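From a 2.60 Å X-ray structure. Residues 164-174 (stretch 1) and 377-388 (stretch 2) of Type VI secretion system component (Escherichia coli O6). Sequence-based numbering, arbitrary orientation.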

ATOM      1  N   VAL A 164       9.747  21.555 -16.691  1.00 45.69           N
ATOM      2  CA  VAL A 164       9.476  20.228 -16.145  1.00 45.19           C
ATOM      3  C   VAL A 164       9.879  20.239 -14.690  1.00 43.44           C
ATOM      4  O   VAL A 164      11.038  20.499 -14.369  1.00 46.08           O
ATOM      5  CB  VAL A 164      10.264  19.123 -16.884  1.00 46.51           C
ATOM      6  CG1 VAL A 164      10.236  17.794 -16.087  1.00 49.34           C
ATOM      7  CG2 VAL A 164       9.714  18.903 -18.293  1.00 39.52           C
ATOM      8  N   MET A 165       8.915  19.990 -13.810  1.00 40.23           N
ATOM      9  CA  MET A 165       9.158  20.020 -12.366  1.00 42.77           C
ATOM     10  C   MET A 165       9.479  18.638 -11.745  1.00 45.66           C
ATOM     11  O   MET A 165       8.793  17.643 -12.004  1.00 42.48           O
ATOM     12  CB  MET A 165       7.934  20.605 -11.652  1.00 39.11           C
ATOM     13  CG  MET A 165       8.273  21.236 -10.318  1.00 41.47           C
ATOM     14  SD  MET A 165       6.853  21.792  -9.349  1.00 41.45           S
ATOM     15  CE  MET A 165       7.581  23.246  -8.673  1.00 40.30           C
ATOM     16  N   GLN A 166      10.514  18.595 -10.917  1.00 46.83           N
ATOM     17  CA  GLN A 166      10.763  17.469 -10.022  1.00 46.60           C
ATOM     18  C   GLN A 166      10.431  17.943  -8.609  1.00 48.93           C
ATOM     19  O   GLN A 166      11.102  18.816  -8.064  1.00 50.41           O
ATOM     20  CB  GLN A 166      12.231  17.031 -10.102  1.00 43.88           C
ATOM     21  CG  GLN A 166      12.687  16.064  -9.013  1.00 43.37           C
ATOM     22  CD  GLN A 166      14.113  15.546  -9.221  1.00 45.94           C
ATOM     23  OE1 GLN A 166      14.837  16.003 -10.109  1.00 47.29           O
ATOM     24  NE2 GLN A 166      14.520  14.595  -8.388  1.00 42.67           N
ATOM     25  N   TYR A 167       9.375  17.393  -8.023  1.00 51.15           N
ATOM     26  CA  TYR A 167       9.006  17.766  -6.659  1.00 46.97           C
ATOM     27  C   TYR A 167       8.679  16.514  -5.835  1.00 45.30           C
ATOM     28  O   TYR A 167       7.837  15.704  -6.236  1.00 43.98           O
ATOM     29  CB  TYR A 167       7.833  18.760  -6.673  1.00 46.85           C
ATOM     30  CG  TYR A 167       7.427  19.284  -5.305  1.00 48.00           C
ATOM     31  CD1 TYR A 167       6.416  18.666  -4.551  1.00 48.03           C
ATOM     32  CD2 TYR A 167       8.061  20.379  -4.757  1.00 45.89           C
ATOM     33  CE1 TYR A 167       6.054  19.140  -3.301  1.00 47.72           C
ATOM     34  CE2 TYR A 167       7.713  20.858  -3.503  1.00 48.26           C
ATOM     35  CZ  TYR A 167       6.706  20.247  -2.784  1.00 49.05           C
ATOM     36  OH  TYR A 167       6.373  20.755  -1.542  1.00 51.48           O
ATOM     37  N   GLY A 168       9.336  16.381  -4.683  1.00 45.69           N
ATOM     38  CA  GLY A 168       9.150  15.234  -3.774  1.00 49.94           C
ATOM     39  C   GLY A 168       9.389  13.872  -4.420  1.00 51.06           C
ATOM     40  O   GLY A 168       8.594  12.958  -4.258  1.00 54.35           O
ATOM     41  N   GLU A 169      10.463  13.765  -5.192  1.00 46.44           N
ATOM     42  CA  GLU A 169      10.770  12.578  -5.965  1.00 46.60           C
ATOM     43  C   GLU A 169      12.280  12.404  -5.911  1.00 46.60           C
ATOM     44  O   GLU A 169      13.029  13.362  -6.119  1.00 50.25           O
ATOM     45  CB  GLU A 169      10.356  12.751  -7.431  1.00 47.56           C
ATOM     46  CG  GLU A 169       8.886  12.504  -7.774  1.00 48.39           C
ATOM     47  CD  GLU A 169       8.587  12.755  -9.267  1.00 48.90           C
ATOM     48  OE1 GLU A 169       8.961  13.823  -9.797  1.00 53.35           O
ATOM     49  OE2 GLU A 169       7.975  11.894  -9.928  1.00 48.97           O
ATOM     50  N   ASP A 170      12.744  11.196  -5.623  1.00 42.01           N
ATOM     51  CA  ASP A 170      14.170  10.929  -5.694  1.00 41.82           C
ATOM     52  C   ASP A 170      14.551  10.910  -7.171  1.00 41.35           C
ATOM     53  O   ASP A 170      13.675  10.781  -8.047  1.00 43.43           O
ATOM     54  CB  ASP A 170      14.517   9.600  -5.010  1.00 47.27           C
ATOM     55  CG  ASP A 170      13.764   8.419  -5.612  1.00 50.87           C
ATOM     56  OD1 ASP A 170      14.289   7.773  -6.540  1.00 53.10           O
ATOM     57  OD2 ASP A 170      12.614   8.167  -5.204  1.00 55.68           O
ATOM     58  N   ASP A 171      15.840  11.040  -7.459  1.00 41.97           N
ATOM     59  CA  ASP A 171      16.276  11.110  -8.848  1.00 44.25           C
ATOM     60  C   ASP A 171      15.866   9.893  -9.664  1.00 44.64           C
ATOM     61  O   ASP A 171      15.467  10.059 -10.811  1.00 50.03           O
ATOM     62  CB  ASP A 171      17.786  11.337  -8.951  1.00 48.79           C
ATOM     63  CG  ASP A 171      18.211  12.736  -8.525  1.00 50.84           C
ATOM     64  OD1 ASP A 171      17.359  13.646  -8.514  1.00 54.18           O
ATOM     65  OD2 ASP A 171      19.409  12.922  -8.206  1.00 48.44           O
ATOM     66  N   LEU A 172      15.915   8.690  -9.071  1.00 42.71           N
ATOM     67  CA  LEU A 172      15.546   7.466  -9.798  1.00 37.03           C
ATOM     68  C   LEU A 172      14.078   7.450 -10.183  1.00 33.49           C
ATOM     69  O   LEU A 172      13.747   7.165 -11.329  1.00 32.71           O
ATOM     70  CB  LEU A 172      15.907   6.181  -9.021  1.00 39.93           C
ATOM     71  CG  LEU A 172      15.711   4.849  -9.786  1.00 38.79           C
ATOM     72  CD1 LEU A 172      16.382   4.880 -11.166  1.00 34.28           C
ATOM     73  CD2 LEU A 172      16.183   3.645  -8.997  1.00 36.78           C
ATOM     74  N   THR A 173      13.206   7.776  -9.236  1.00 33.32           N
ATOM     75  CA  THR A 173      11.784   7.802  -9.503  1.00 34.38           C
ATOM     76  C   THR A 173      11.475   8.827 -10.589  1.00 38.51           C
ATOM     77  O   THR A 173      10.759   8.508 -11.562  1.00 35.03           O
ATOM     78  CB  THR A 173      11.001   8.122  -8.243  1.00 38.49           C
ATOM     79  OG1 THR A 173      11.371   7.197  -7.221  1.00 38.65           O
ATOM     80  CG2 THR A 173       9.485   8.042  -8.492  1.00 33.19           C
ATOM     81  N   PHE A 174      12.073  10.019 -10.452  1.00 36.57           N
ATOM     82  CA  PHE A 174      11.857  11.118 -11.398  1.00 38.13           C
ATOM     83  C   PHE A 174      12.237  10.740 -12.821  1.00 40.18           C
ATOM     84  O   PHE A 174      11.424  10.884 -13.760  1.00 37.07           O
ATOM     85  CB  PHE A 174      12.652  12.356 -10.964  1.00 44.49           C
ATOM     86  CG  PHE A 174      12.478  13.541 -11.878  1.00 45.08           C
ATOM     87  CD1 PHE A 174      11.204  14.038 -12.170  1.00 44.46           C
ATOM     88  CD2 PHE A 174      13.582  14.160 -12.442  1.00 43.79           C
ATOM     89  CE1 PHE A 174      11.039  15.106 -13.018  1.00 43.68           C
ATOM     90  CE2 PHE A 174      13.424  15.251 -13.285  1.00 44.77           C
ATOM     91  CZ  PHE A 174      12.156  15.722 -13.575  1.00 44.90           C
ATOM     92  N   LEU A 377       4.085   2.604 -16.246  1.00 56.18           N
ATOM     93  CA  LEU A 377       3.903   4.017 -16.050  1.00 52.64           C
ATOM     94  C   LEU A 377       4.052   4.313 -14.555  1.00 53.01           C
ATOM     95  O   LEU A 377       3.278   3.800 -13.757  1.00 51.27           O
ATOM     96  CB  LEU A 377       2.484   4.316 -16.520  1.00 55.21           C
ATOM     97  CG  LEU A 377       1.904   5.644 -16.985  1.00 57.27           C
ATOM     98  CD1 LEU A 377       1.360   6.421 -15.789  1.00 59.09           C
ATOM     99  CD2 LEU A 377       2.921   6.434 -17.786  1.00 57.30           C
ATOM    100  N   ILE A 378       5.059   5.104 -14.176  1.00 50.14           N
ATOM    101  CA  ILE A 378       5.201   5.554 -12.793  1.00 50.56           C
ATOM    102  C   ILE A 378       4.290   6.766 -12.600  1.00 55.88           C
ATOM    103  O   ILE A 378       4.399   7.750 -13.333  1.00 60.95           O
ATOM    104  CB  ILE A 378       6.674   5.922 -12.452  1.00 51.94           C
ATOM    105  CG1 ILE A 378       7.546   4.673 -12.372  1.00 53.91           C
ATOM    106  CG2 ILE A 378       6.799   6.610 -11.114  1.00 49.87           C
ATOM    107  CD1 ILE A 378       8.362   4.449 -13.579  1.00 53.98           C
ATOM    108  N   PRO A 379       3.374   6.697 -11.624  1.00 55.86           N
ATOM    109  CA  PRO A 379       2.397   7.766 -11.385  1.00 53.34           C
ATOM    110  C   PRO A 379       3.034   9.114 -11.061  1.00 53.66           C
ATOM    111  O   PRO A 379       4.106   9.171 -10.445  1.00 50.72           O
ATOM    112  CB  PRO A 379       1.613   7.264 -10.160  1.00 52.39           C
ATOM    113  CG  PRO A 379       2.494   6.237  -9.526  1.00 54.41           C
ATOM    114  CD  PRO A 379       3.227   5.590 -10.665  1.00 54.41           C
ATOM    115  N   ARG A 380       2.371  10.188 -11.490  1.00 56.92           N
ATOM    116  CA  ARG A 380       2.825  11.549 -11.228  1.00 52.72           C
ATOM    117  C   ARG A 380       2.632  11.904  -9.765  1.00 48.91           C
ATOM    118  O   ARG A 380       1.708  11.412  -9.133  1.00 48.01           O
ATOM    119  CB  ARG A 380       2.057  12.521 -12.117  1.00 56.67           C
ATOM    120  CG  ARG A 380       2.884  12.996 -13.270  1.00 59.69           C
ATOM    121  CD  ARG A 380       2.083  13.651 -14.368  1.00 59.01           C
ATOM    122  NE  ARG A 380       2.975  13.906 -15.491  1.00 61.05           N
ATOM    123  CZ  ARG A 380       3.686  15.022 -15.641  1.00 66.24           C
ATOM    124  NH1 ARG A 380       3.596  16.007 -14.756  1.00 68.01           N
ATOM    125  NH2 ARG A 380       4.490  15.164 -16.685  1.00 69.53           N
ATOM    126  N   PRO A 381       3.514  12.737  -9.209  1.00 47.99           N
ATOM    127  CA  PRO A 381       3.239  13.170  -7.844  1.00 48.73           C
ATOM    128  C   PRO A 381       1.985  14.070  -7.788  1.00 52.34           C
ATOM    129  O   PRO A 381       1.668  14.791  -8.757  1.00 48.59           O
ATOM    130  CB  PRO A 381       4.504  13.935  -7.444  1.00 48.60           C
ATOM    131  CG  PRO A 381       5.161  14.305  -8.704  1.00 48.17           C
ATOM    132  CD  PRO A 381       4.764  13.305  -9.745  1.00 49.23           C
ATOM    133  N   VAL A 382       1.255  13.979  -6.684  1.00 49.71           N
ATOM    134  CA  VAL A 382      -0.020  14.653  -6.583  1.00 50.14           C
ATOM    135  C   VAL A 382       0.194  15.936  -5.792  1.00 51.75           C
ATOM    136  O   VAL A 382       0.630  15.895  -4.628  1.00 49.26           O
ATOM    137  CB  VAL A 382      -1.082  13.715  -5.966  1.00 51.74           C
ATOM    138  CG1 VAL A 382      -2.346  14.460  -5.600  1.00 49.65           C
ATOM    139  CG2 VAL A 382      -1.405  12.580  -6.952  1.00 52.11           C
ATOM    140  N   MET A 383      -0.045  17.073  -6.453  1.00 49.41           N
ATOM    141  CA  MET A 383       0.220  18.371  -5.841  1.00 51.01           C
ATOM    142  C   MET A 383      -1.039  18.887  -5.172  1.00 53.73           C
ATOM    143  O   MET A 383      -1.920  19.455  -5.825  1.00 57.62           O
ATOM    144  CB  MET A 383       0.739  19.384  -6.859  1.00 48.02           C
ATOM    145  CG  MET A 383       2.003  18.945  -7.586  1.00 46.18           C
ATOM    146  SD  MET A 383       3.459  18.954  -6.543  1.00 38.08           S
ATOM    147  CE  MET A 383       4.345  17.686  -7.361  1.00 49.39           C
ATOM    148  N   ALA A 384      -1.129  18.636  -3.872  1.00 52.68           N
ATOM    149  CA  ALA A 384      -2.209  19.130  -3.049  1.00 52.48           C
ATOM    150  C   ALA A 384      -1.684  20.376  -2.391  1.00 52.16           C
ATOM    151  O   ALA A 384      -0.474  20.527  -2.197  1.00 58.09           O
ATOM    152  CB  ALA A 384      -2.585  18.106  -1.991  1.00 52.41           C
ATOM    153  N   GLY A 385      -2.581  21.274  -2.035  1.00 51.06           N
ATOM    154  CA  GLY A 385      -2.147  22.533  -1.452  1.00 56.01           C
ATOM    155  C   GLY A 385      -1.350  23.406  -2.409  1.00 56.40           C
ATOM    156  O   GLY A 385      -1.270  23.157  -3.618  1.00 57.74           O
ATOM    157  N   THR A 386      -0.716  24.414  -1.844  1.00 56.00           N
ATOM    158  CA  THR A 386      -0.170  25.486  -2.630  1.00 51.88           C
ATOM    159  C   THR A 386       1.315  25.696  -2.324  1.00 51.16           C
ATOM    160  O   THR A 386       1.784  25.384  -1.226  1.00 49.81           O
ATOM    161  CB  THR A 386      -0.995  26.757  -2.373  1.00 51.77           C
ATOM    162  OG1 THR A 386      -0.972  27.570  -3.541  1.00 63.75           O
ATOM    163  CG2 THR A 386      -0.466  27.538  -1.190  1.00 47.77           C
ATOM    164  N   LEU A 387       2.076  26.188  -3.294  1.00 49.75           N
ATOM    165  CA  LEU A 387       3.485  26.502  -3.016  1.00 49.64           C
ATOM    166  C   LEU A 387       3.707  28.009  -2.943  1.00 49.45           C
ATOM    167  O   LEU A 387       3.248  28.749  -3.818  1.00 50.86           O
ATOM    168  CB  LEU A 387       4.422  25.897  -4.062  1.00 48.56           C
ATOM    169  CG  LEU A 387       4.486  24.381  -4.147  1.00 48.77           C
ATOM    170  CD1 LEU A 387       5.478  23.997  -5.225  1.00 44.19           C
ATOM    171  CD2 LEU A 387       4.882  23.821  -2.787  1.00 48.52           C
ATOM    172  N   PRO A 388       4.402  28.467  -1.898  1.00 48.92           N
ATOM    173  CA  PRO A 388       4.742  29.882  -1.829  1.00 49.60           C
ATOM    174  C   PRO A 388       5.828  30.224  -2.845  1.00 52.33           C
ATOM    175  O   PRO A 388       6.726  29.414  -3.096  1.00 53.56           O
ATOM    176  CB  PRO A 388       5.274  30.051  -0.407  1.00 47.78           C
ATOM    177  CG  PRO A 388       5.790  28.701  -0.023  1.00 49.49           C
ATOM    178  CD  PRO A 388       4.914  27.703  -0.743  1.00 49.88           C
TER

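The two stretches meet mainly through side chains packed against one another, with no hydrogen bond passing between them and a modest 369 Å² of surface buried in total. Stretch 1 runs from the end of a β-strand through a loop into the first turn of a helix, while most of stretch 2 is extended loop that enters a strand at L387.

Along the strand of stretch 1 the side chains take different directions. V164 points sideways and makes no contact, whereas M165 points toward stretch 2, its nearly extended chain carrying the terminal methyl to L387, where CE of M165 lies 4.1 Å from CD1 of L387. The next residue, Q166, turns away and serves stretch 1 itself. NE2 of Q166 donates two nearly linear hydrogen bonds, to OD1 of D171 and to O of E169, both 3.0 Å long, and so ties the strand to the loop and to the start of the helix.

Y167 is the centre of the contact and the residue of stretch 1 most covered by stretch 2. With chi1 at t, its ring meets both M383 and L387, which approach the same side of it. The M383 side chain begins sideways, but two successive m torsions bring its end nearer, placing SD of M383 3.6 Å from CD1 of Y167. SD of M383 lies 4.5 Å from the centroid of the Y167 ring and 48° off its normal, an oblique sulfur-aromatic approach. L387 also meets the ring obliquely: its CD2 is 4.0 Å from CZ of Y167 and 3.6 Å from OH of Y167. L387 therefore touches both M165 and Y167, whose CA-to-CB bonds both point toward stretch 2, and is the most covered residue of stretch 2. The backbone of Y167 takes part as well, its O standing 3.9 Å from CG of P381.

G168 follows with a positive phi of 56°, a conformation that by itself favours glycine. The chain then directs E169 toward stretch 2, where OE2 of E169 comes within 3.5 Å of CD of P381. Proline offers no N-H to this carboxylate, so the approach is one of van der Waals packing against the ring; both carboxylate oxygens are hydrogen-bonded elsewhere in the structure. P381 thus packs against the backbone of Y167 and the side chain of E169.

D170 does not reach stretch 2 but organises the helix that does. OD1 of D170, at the N-cap position, accepts a capping bond from N of T173 at 2.9 Å, and OD2 of D170 accepts from OG1 of T173 at 2.6 Å. The backbone bond from N of F174 to O of D170, 3.0 Å, closes the first turn. With OG1 engaged by the cap, T173 meets stretch 2 through its methyl group: CG2 of T173 lies 4.0 Å from CG2 of I378, which points toward stretch 1. The CA atoms of T173 and I378 are 7.7 Å apart.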